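Local structure of myosin-2 (Saccharomyces cerevisiae, 6IXO) at residues Trp104-Arg109 against Phe219-Glu224; Asp96-Gly101 against Tyr213-Ser218. The protein carries organelles and other cargo along actin cables as a class V myosin motor, this chain being its globular cargo-binding tail domain. All coordinates share one frame; numbering follows the deposited sequence.

In the fold
Both contacts hold helix 97-124 against one connected piece of chain: interaction 2 uses the last turns of helix 202-218, and interaction 1 the linker that leads from there into helix 223-247. Their centres lie about 10 Å apart, and they meet directly, since CE2 of Phe-219 packs against the carbonyl oxygen of Pro-99. Most touching residues in each are buried, yet the chemistry differs. Interaction 2 is helix against helix, a cysteine sulfur set on a proline and an isoleucine, while the neighbouring, partly exposed Trp-214 turns to a bound sulfate and takes no part in that contact. Interaction 1 joins helix to loop and pairs a small apolar contact with a water-bridged arginine and glutamate.

Interaction 1: residues Trp104-Arg109 against Phe219-Glu224; sequences WLANVR and FHIENE
Ile-221 turns CG1 anti to its carbonyl carbon (chi1 -61°), and a second bend at chi2 -60° carries CD1 to Ala-106, where it meets CB at 3.8 Å. The linker that presents it begins with a Schellman motif closing helix 202-218: His-220, at positive phi, is the C-prime residue, its N bonded to Lys-217 O and Ile-221 N to Met-216 O. Glu-222 then takes the N-cap position of helix 223-247 in this all-helical tail domain. Alanine suits the facing turn of helix 97-124, because its lone methyl lets the linker come close; the CA atoms of Ala-106 and Ile-221 are 6.6 Å apart. Beside this apolar patch, Arg-109 and Glu-222 make no direct salt bridge, NE and OE1 being 4.5 Å apart. Arginine suits the place because, with NE used toward the linker, NH2 can still make weak hydrogen bonds to the carbonyl oxygens of Ile-384 and Lys-385. Glu-222 OE2 also forms a salt bridge with Arg-387. One water bridges the gap at the guanidinium edge, in its plane: it accepts from Arg-109 NE at 2.5 Å, so short that its exact position is somewhat doubtful, and donates to Glu-222 OE1 at 2.6 Å.

Interaction 2: residues Asp96-Gly101 against Tyr213-Ser218; sequences DLIPSG and YWCMKS. With SO4 (sulfate ion), chain B.
Helices 97-124 and 202-218 come together where the first turn of one meets the last turns of the other, with the CA atoms of Pro-99 and Cys-215 5.8 Å apart. From helix 202-218 the contact is made by Cys-215 SG, anti to the carbonyl carbon (chi1 -76°), which rests on Pro-99, 3.7 Å from CA and 3.8 Å from CB. The same sulfur reaches Ile-98 CG2 at 4.1 Å. A cysteine is small enough for so close an approach, and proline fits the first turn of a helix, where its missing N-H costs no helical bond. This is helix-on-helix packing within the helical bundle of the cargo-binding domain; Ile-98 also lies against Phe-208 of helix 202-218 and Leu-166 of helix 134-180. Away from the Cys-215 contact, the rings of Trp-214 and Tyr-213 stand almost at right angles, Tyr-213 putting its CE2 edge over the centre of one indole face, 3.7 Å above the plane. The indole edge meets a sulfate, probably from the crystallisation liquor: the single N-H of NE1 is shared, pointing more nearly at O2 (3.3 Å, 163°) than at the closer O4 (3.0 Å, 132°), and both bonds are weak. A leucine in place of Trp-214 would probably leave the sulfate without its indole donor and the tyrosine edge without the aromatic face it packs on. His-274 NE2 also hydrogen-bonds the sulfate.

Interaction 1: residues Trp104-Arg109 against Phe219-Glu224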
loop_
_atom_site.group_PDB
_atom_site.type_symbol
_atom_site.label_atom_id
_atom_site.label_comp_id
_atom_site.label_asym_id
_atom_site.label_seq_id
_atom_site.Cartn_x
_atom_site.Cartn_y
_atom_site.Cartn_z
ATOM N N TRP A 104 7.898 6.232 4.010
ATOM C CA TRP A 104 7.354 6.551 5.330
ATOM C C TRP A 104 6.860 5.305 6.056
ATOM O O TRP A 104 6.988 5.217 7.269
ATOM C CB TRP A 104 6.246 7.622 5.231
ATOM C CG TRP A 104 6.883 8.951 5.096
ATOM C CD1 TRP A 104 6.897 9.757 4.009
ATOM C CD2 TRP A 104 7.717 9.580 6.078
ATOM N NE1 TRP A 104 7.653 10.867 4.248
ATOM C CE2 TRP A 104 8.185 10.781 5.512
ATOM C CE3 TRP A 104 8.108 9.242 7.375
ATOM C CZ2 TRP A 104 9.016 11.652 6.202
ATOM C CZ3 TRP A 104 8.972 10.107 8.059
ATOM C CH2 TRP A 104 9.400 11.296 7.472
ATOM N N LEU A 105 6.310 4.332 5.331
ATOM C CA LEU A 105 5.970 3.061 5.973
ATOM C C LEU A 105 7.208 2.423 6.606
ATOM O O LEU A 105 7.143 1.878 7.721
ATOM C CB LEU A 105 5.335 2.089 4.943
ATOM C CG LEU A 105 3.896 2.486 4.492
ATOM C CD1 LEU A 105 3.420 1.558 3.322
ATOM C CD2 LEU A 105 2.916 2.419 5.661
ATOM N N ALA A 106 8.326 2.440 5.875
ATOM C CA ALA A 106 9.563 1.833 6.394
ATOM C C ALA A 106 9.981 2.554 7.691
ATOM O O ALA A 106 10.370 1.921 8.698
ATOM C CB ALA A 106 10.663 1.929 5.385
ATOM N N ASN A 107 9.898 3.879 7.657
ATOM C CA ASN A 107 10.399 4.672 8.787
ATOM C C ASN A 107 9.529 4.540 10.024
ATOM O O ASN A 107 10.024 4.433 11.160
ATOM C CB ASN A 107 10.548 6.137 8.373
ATOM C CG ASN A 107 11.888 6.385 7.755
ATOM O OD1 ASN A 107 12.910 6.583 8.470
ATOM N ND2 ASN A 107 11.950 6.263 6.426
ATOM N N VAL A 108 8.224 4.521 9.817
ATOM C CA VAL A 108 7.308 4.363 10.953
ATOM C C VAL A 108 7.430 2.941 11.496
ATOM O O VAL A 108 7.385 2.717 12.720
ATOM C CB VAL A 108 5.854 4.709 10.559
ATOM C CG1 VAL A 108 4.886 4.303 11.658
ATOM C CG2 VAL A 108 5.745 6.221 10.276
ATOM N N ARG A 109 7.652 1.966 10.607
ATOM C CA ARG A 109 7.896 0.609 11.114
ATOM C C ARG A 109 9.171 0.576 11.960
ATOM O O ARG A 109 9.259 -0.155 12.967
ATOM C CB ARG A 109 8.020 -0.415 9.971
ATOM C CG ARG A 109 8.172 -1.844 10.479
ATOM C CD ARG A 109 6.936 -2.261 11.290
ATOM N NE ARG A 109 6.949 -3.698 11.620
ATOM C CZ ARG A 109 6.018 -4.292 12.378
ATOM N NH1 ARG A 109 5.010 -3.563 12.910
ATOM N NH2 ARG A 109 6.118 -5.601 12.632
ATOM N N PHE A 219 13.498 -0.926 -0.599
ATOM C CA PHE A 219 13.437 -0.286 0.723
ATOM C C PHE A 219 13.327 -1.312 1.834
ATOM O O PHE A 219 12.985 -0.952 2.964
ATOM C CB PHE A 219 12.263 0.708 0.835
ATOM C CG PHE A 219 12.394 1.910 -0.063
ATOM C CD1 PHE A 219 13.521 2.078 -0.869
ATOM C CD2 PHE A 219 11.366 2.858 -0.134
ATOM C CE1 PHE A 219 13.641 3.168 -1.730
ATOM C CE2 PHE A 219 11.478 3.949 -0.981
ATOM C CZ PHE A 219 12.625 4.104 -1.787
ATOM N N HIS A 220 13.601 -2.578 1.498
ATOM C CA HIS A 220 13.646 -3.671 2.464
ATOM C C HIS A 220 12.329 -3.840 3.209
ATOM O O HIS A 220 12.309 -4.054 4.401
ATOM C CB HIS A 220 14.802 -3.438 3.466
ATOM C CG HIS A 220 16.100 -3.106 2.798
ATOM N ND1 HIS A 220 16.822 -4.037 2.082
ATOM C CD2 HIS A 220 16.788 -1.944 2.711
ATOM C CE1 HIS A 220 17.911 -3.467 1.601
ATOM N NE2 HIS A 220 17.916 -2.198 1.967
ATOM N N ILE A 221 11.221 -3.749 2.499
ATOM C CA ILE A 221 9.919 -3.918 3.130
ATOM C C ILE A 221 9.575 -5.385 3.184
ATOM O O ILE A 221 9.772 -6.103 2.207
ATOM C CB ILE A 221 8.795 -3.190 2.359
ATOM C CG1 ILE A 221 9.072 -1.696 2.310
ATOM C CG2 ILE A 221 7.442 -3.444 3.035
ATOM C CD1 ILE A 221 9.146 -1.077 3.685
ATOM N N GLU A 222 9.022 -5.815 4.307
ATOM C CA GLU A 222 8.632 -7.211 4.506
ATOM C C GLU A 222 7.625 -7.705 3.410
ATOM O O GLU A 222 6.649 -7.023 3.105
ATOM C CB GLU A 222 8.070 -7.341 5.936
ATOM C CG GLU A 222 9.147 -7.161 7.109
ATOM C CD GLU A 222 9.390 -5.691 7.616
ATOM O OE1 GLU A 222 9.921 -5.528 8.766
ATOM O OE2 GLU A 222 9.094 -4.698 6.892
ATOM N N ASN A 223 7.890 -8.876 2.814
ATOM C CA ASN A 223 7.092 -9.373 1.688
ATOM C C ASN A 223 5.592 -9.506 1.980
ATOM O O ASN A 223 4.767 -9.370 1.068
ATOM C CB ASN A 223 7.635 -10.728 1.201
ATOM C CG ASN A 223 8.800 -10.582 0.222
ATOM O OD1 ASN A 223 9.055 -9.494 -0.312
ATOM N ND2 ASN A 223 9.513 -11.687 -0.025
ATOM N N GLU A 224 5.224 -9.785 3.226
ATOM C CA GLU A 224 3.794 -9.834 3.587
ATOM C C GLU A 224 3.081 -8.527 3.285
ATOM O O GLU A 224 1.899 -8.502 2.959
ATOM C CB GLU A 224 3.627 -10.135 5.080
ATOM C CG GLU A 224 4.039 -11.523 5.463
ATOM C CD GLU A 224 5.519 -11.646 5.856
ATOM O OE1 GLU A 224 6.327 -10.704 5.648
ATOM O OE2 GLU A 224 5.865 -12.716 6.385
HETATM O O HOH W 1 8.525 -5.538 10.914
#

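Interaction 2: residues Asp96-Gly101 against Tyr213-Ser218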
loop_
_atom_site.group_PDB
_atom_site.type_symbol
_atom_site.label_atom_id
_atom_site.label_comp_id
_atom_site.label_asym_id
_atom_site.label_seq_id
_atom_site.Cartn_x
_atom_site.Cartn_y
_atom_site.Cartn_z
ATOM N N ASP A 96 5.372 10.935 -6.976
ATOM C CA ASP A 96 6.093 10.589 -5.757
ATOM C C ASP A 96 5.319 9.681 -4.828
ATOM O O ASP A 96 5.869 9.179 -3.837
ATOM C CB ASP A 96 6.459 11.857 -4.995
ATOM C CG ASP A 96 7.596 12.588 -5.633
ATOM O OD1 ASP A 96 8.412 11.911 -6.290
ATOM O OD2 ASP A 96 7.664 13.826 -5.484
ATOM N N LEU A 97 4.048 9.468 -5.133
ATOM C CA LEU A 97 3.156 8.782 -4.196
ATOM C C LEU A 97 3.658 7.416 -3.741
ATOM O O LEU A 97 3.646 7.106 -2.551
ATOM C CB LEU A 97 1.768 8.620 -4.844
ATOM C CG LEU A 97 0.778 7.856 -3.971
ATOM C CD1 LEU A 97 0.504 8.546 -2.667
ATOM C CD2 LEU A 97 -0.519 7.729 -4.795
ATOM N N ILE A 98 4.107 6.589 -4.672
ATOM C CA ILE A 98 4.502 5.236 -4.284
ATOM C C ILE A 98 5.848 5.256 -3.508
ATOM O O ILE A 98 5.887 4.764 -2.380
ATOM C CB ILE A 98 4.593 4.281 -5.529
ATOM C CG1 ILE A 98 3.172 4.026 -6.075
ATOM C CG2 ILE A 98 5.287 2.968 -5.147
ATOM C CD1 ILE A 98 3.180 3.502 -7.605
ATOM N N PRO A 99 6.928 5.820 -4.090
ATOM C CA PRO A 99 8.163 5.781 -3.273
ATOM C C PRO A 99 8.032 6.535 -1.952
ATOM O O PRO A 99 8.526 6.014 -0.944
ATOM C CB PRO A 99 9.237 6.438 -4.178
ATOM C CG PRO A 99 8.474 7.114 -5.277
ATOM C CD PRO A 99 7.170 6.385 -5.426
ATOM N N SER A 100 7.369 7.697 -1.917
ATOM C CA SER A 100 7.322 8.423 -0.632
ATOM C C SER A 100 6.496 7.663 0.368
ATOM O O SER A 100 6.804 7.641 1.547
ATOM C CB SER A 100 6.792 9.830 -0.804
ATOM O OG SER A 100 7.705 10.582 -1.594
ATOM N N GLY A 101 5.431 7.014 -0.089
ATOM C CA GLY A 101 4.622 6.261 0.860
ATOM C C GLY A 101 5.361 5.069 1.432
ATOM O O GLY A 101 5.263 4.764 2.612
ATOM N N TYR A 213 6.360 -2.801 -6.488
ATOM C CA TYR A 213 7.281 -3.916 -6.260
ATOM C C TYR A 213 8.703 -3.479 -5.948
ATOM O O TYR A 213 9.317 -3.929 -4.939
ATOM C CB TYR A 213 7.283 -4.828 -7.517
ATOM C CG TYR A 213 8.305 -5.946 -7.418
ATOM C CD1 TYR A 213 7.990 -7.141 -6.784
ATOM C CD2 TYR A 213 9.572 -5.809 -7.971
ATOM C CE1 TYR A 213 8.904 -8.180 -6.711
ATOM C CE2 TYR A 213 10.500 -6.845 -7.905
ATOM C CZ TYR A 213 10.157 -8.024 -7.269
ATOM O OH TYR A 213 11.052 -9.063 -7.198
ATOM N N TRP A 214 9.272 -2.620 -6.804
ATOM C CA TRP A 214 10.704 -2.286 -6.652
ATOM C C TRP A 214 10.977 -1.367 -5.461
ATOM O O TRP A 214 12.032 -1.480 -4.836
ATOM C CB TRP A 214 11.245 -1.659 -7.933
ATOM C CG TRP A 214 11.553 -2.693 -8.935
ATOM C CD1 TRP A 214 10.883 -2.942 -10.121
ATOM C CD2 TRP A 214 12.569 -3.694 -8.826
ATOM N NE1 TRP A 214 11.466 -4.018 -10.756
ATOM C CE2 TRP A 214 12.495 -4.496 -9.981
ATOM C CE3 TRP A 214 13.545 -3.983 -7.857
ATOM C CZ2 TRP A 214 13.360 -5.574 -10.199
ATOM C CZ3 TRP A 214 14.398 -5.041 -8.075
ATOM C CH2 TRP A 214 14.301 -5.829 -9.236
ATOM N N CYS A 215 10.023 -0.483 -5.122
ATOM C CA CYS A 215 10.181 0.393 -3.931
ATOM C C CYS A 215 10.165 -0.457 -2.676
ATOM O O CYS A 215 11.001 -0.289 -1.760
ATOM C CB CYS A 215 9.063 1.477 -3.880
ATOM S SG CYS A 215 9.374 2.798 -5.083
ATOM N N MET A 216 9.227 -1.399 -2.624
ATOM C CA MET A 216 9.170 -2.318 -1.486
ATOM C C MET A 216 10.378 -3.216 -1.391
ATOM O O MET A 216 10.928 -3.426 -0.293
ATOM C CB MET A 216 7.906 -3.154 -1.555
ATOM C CG MET A 216 6.704 -2.243 -1.362
ATOM S SD MET A 216 5.419 -3.103 -0.505
ATOM C CE MET A 216 4.209 -1.801 -0.321
ATOM N N LYS A 217 10.816 -3.745 -2.529
ATOM C CA LYS A 217 12.039 -4.554 -2.533
ATOM C C LYS A 217 13.292 -3.752 -2.112
ATOM O O LYS A 217 14.093 -4.176 -1.233
ATOM C CB LYS A 217 12.239 -5.165 -3.937
ATOM C CG LYS A 217 13.393 -6.140 -3.984
ATOM C CD LYS A 217 13.280 -7.138 -5.131
ATOM C CE LYS A 217 14.346 -8.241 -4.960
ATOM N NZ LYS A 217 14.115 -9.416 -5.858
ATOM N N SER A 218 13.468 -2.590 -2.739
ATOM C CA SER A 218 14.684 -1.810 -2.523
ATOM C C SER A 218 14.688 -1.233 -1.131
ATOM O O SER A 218 15.771 -1.047 -0.551
ATOM C CB SER A 218 14.837 -0.675 -3.525
ATOM O OG SER A 218 15.017 -1.164 -4.847
HETATM S S SO4 B . 10.823 -6.269 -13.610
HETATM O O1 SO4 B . 9.840 -6.801 -14.550
HETATM O O2 SO4 B . 11.074 -4.860 -13.900
HETATM O O3 SO4 B . 12.063 -7.030 -13.728
HETATM O O4 SO4 B . 10.312 -6.393 -12.252
#